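Local structure of L-asparagine oxygenase (Streptomyces coelicolor, 2OG5) at residues 337-340 and 341-345. The protein hydroxylates free L-asparagine at C3 to (2S,3S)-3-hydroxyasparagine, an iron(II)- and 2-oxoglutarate-dependent step in the biosynthesis of the calcium-dependent lipopeptide antibiotic. Sequence-based numbering, arbitrary orientation.
Sequences RRSR and AMRPA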
loop_
_atom_site.group_PDB
_atom_site.type_symbol
_atom_site.label_atom_id
_atom_site.label_comp_id
_atom_site.label_asym_id
_atom_site.label_seq_id
_atom_site.Cartn_x
_atom_site.Cartn_y
_atom_site.Cartn_z
ATOM N N ARG A 337 -16.290 -9.187 -0.105
ATOM C CA ARG A 337 -17.162 -10.251 -0.608
ATOM C C ARG A 337 -16.761 -10.766 -1.988
ATOM O O ARG A 337 -16.920 -11.957 -2.297
ATOM C CB ARG A 337 -18.618 -9.783 -0.639
ATOM C CG ARG A 337 -19.639 -10.840 -1.039
ATOM C CD ARG A 337 -19.596 -12.015 -0.095
ATOM N NE ARG A 337 -20.492 -13.077 -0.529
ATOM C CZ ARG A 337 -20.516 -14.280 0.037
ATOM N NH1 ARG A 337 -19.759 -14.533 1.098
ATOM N NH2 ARG A 337 -21.332 -15.211 -0.428
ATOM N N ARG A 338 -16.237 -9.880 -2.825
ATOM C CA ARG A 338 -15.948 -10.241 -4.208
ATOM C C ARG A 338 -14.906 -11.350 -4.359
ATOM O O ARG A 338 -14.895 -12.024 -5.380
ATOM C CB ARG A 338 -15.480 -9.013 -4.991
ATOM C CG ARG A 338 -16.516 -7.933 -5.144
ATOM C CD ARG A 338 -16.014 -6.811 -6.021
ATOM N NE ARG A 338 -15.629 -7.328 -7.326
ATOM C CZ ARG A 338 -14.426 -7.196 -7.888
ATOM N NH1 ARG A 338 -13.450 -6.509 -7.300
ATOM N NH2 ARG A 338 -14.208 -7.747 -9.081
ATOM N N SER A 339 -14.043 -11.516 -3.358
ATOM C CA SER A 339 -12.964 -12.498 -3.390
ATOM C C SER A 339 -13.268 -13.752 -2.576
ATOM O O SER A 339 -12.368 -14.555 -2.319
ATOM C CB SER A 339 -11.662 -11.861 -2.884
ATOM O OG SER A 339 -11.810 -11.323 -1.579
ATOM N N ARG A 340 -14.525 -13.959 -2.203
ATOM C CA ARG A 340 -14.889 -15.104 -1.349
ATOM C C ARG A 340 -14.392 -16.453 -1.892
ATOM O O ARG A 340 -13.974 -17.299 -1.120
ATOM C CB ARG A 340 -16.407 -15.146 -1.123
ATOM C CG ARG A 340 -16.907 -16.307 -0.253
ATOM C CD ARG A 340 -16.369 -16.277 1.150
ATOM N NE ARG A 340 -16.827 -17.433 1.929
ATOM C CZ ARG A 340 -16.266 -18.638 1.917
ATOM N NH1 ARG A 340 -15.197 -18.891 1.184
ATOM N NH2 ARG A 340 -16.781 -19.607 2.663
ATOM N N ALA A 341 -14.440 -16.637 -3.207
ATOM C CA ALA A 341 -13.980 -17.879 -3.832
ATOM C C ALA A 341 -12.498 -18.164 -3.580
ATOM O O ALA A 341 -12.061 -19.315 -3.682
ATOM C CB ALA A 341 -14.271 -17.848 -5.335
ATOM N N MET A 342 -11.735 -17.118 -3.272
ATOM C CA MET A 342 -10.306 -17.245 -2.968
ATOM C C MET A 342 -9.968 -17.241 -1.466
ATOM O O MET A 342 -8.788 -17.303 -1.106
ATOM C CB MET A 342 -9.532 -16.108 -3.647
ATOM C CG MET A 342 -9.588 -16.166 -5.151
ATOM S SD MET A 342 -8.450 -14.972 -5.835
ATOM C CE MET A 342 -8.688 -15.215 -7.572
ATOM N N ARG A 343 -10.984 -17.162 -0.597
ATOM C CA ARG A 343 -10.785 -16.987 0.846
ATOM C C ARG A 343 -11.417 -18.114 1.650
ATOM O O ARG A 343 -12.546 -17.995 2.114
ATOM C CB ARG A 343 -11.381 -15.640 1.294
ATOM C CG ARG A 343 -10.654 -14.434 0.701
ATOM C CD ARG A 343 -11.139 -13.080 1.234
ATOM N NE ARG A 343 -12.525 -12.803 0.858
ATOM C CZ ARG A 343 -13.592 -13.088 1.598
ATOM N NH1 ARG A 343 -13.475 -13.617 2.808
ATOM N NH2 ARG A 343 -14.798 -12.815 1.120
ATOM N N PRO A 344 -10.688 -19.221 1.837
ATOM C CA PRO A 344 -11.235 -20.334 2.597
ATOM C C PRO A 344 -11.784 -19.904 3.959
ATOM O O PRO A 344 -11.217 -19.029 4.611
ATOM C CB PRO A 344 -10.040 -21.281 2.748
ATOM C CG PRO A 344 -9.226 -20.993 1.573
ATOM C CD PRO A 344 -9.333 -19.518 1.349
ATOM N N ALA A 345 -12.913 -20.486 4.339
ATOM C CA ALA A 345 -13.572 -20.193 5.607
ATOM C C ALA A 345 -13.956 -18.720 5.771
ATOM O O ALA A 345 -14.100 -18.249 6.894
ATOM C CB ALA A 345 -12.673 -20.620 6.762
HETATM O O HOH W 1 -17.527 -12.740 2.433
HETATM O O HOH W 2 -15.839 -14.811 -5.119
HETATM O O HOH W 3 -14.647 -22.064 2.666
#
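Arg343 folds its side chain back over the preceding 3-10 turns and meets Ser339 and Arg340 along its length. Arg343 CB lies 3.9 Å from both Ser339 O and Arg340 O. Arg343 CG comes closer to Ser339 O, at 3.5 Å, and Arg343 CD reaches the hydroxyl of Ser339. A bend at chi3 (-65°) then turns the guanidinium toward Arg337 and Arg340. Arg343 NE donates to Ser339 OG over 2.9 Å, with the oxygen close to the guanidinium plane. One face of the group rests on Arg340 CA, 3.4 Å from Arg343 NH2. At the edge, a water accepts from Arg343 NH2 and Arg337 NH1, linking two like-charged groups that do not touch. Arg343 NH1 makes a salt bridge to Asp346 OD1 and a hydrogen bond to Gly347 O. Along the backbone, Met342 N donates to Ser339 O and Arg343 N to Arg340 O, both i+3 to i bonds of 3-10 type. The Arg340 side chain crosses that of Arg343 at about a right angle, Arg340 CB lying 3.6 Å from Arg343 NH2, and a second water joins Arg340 NH2 to Ala345 N. Ser339 OG also bonds Leu336 O. Arg343 thus joins two parts of the connection between strands 326-333 and 349-350, the 3-10 turns and the residues just before strand 349-350, while Asp346 probably offsets part of the positive charge gathered here.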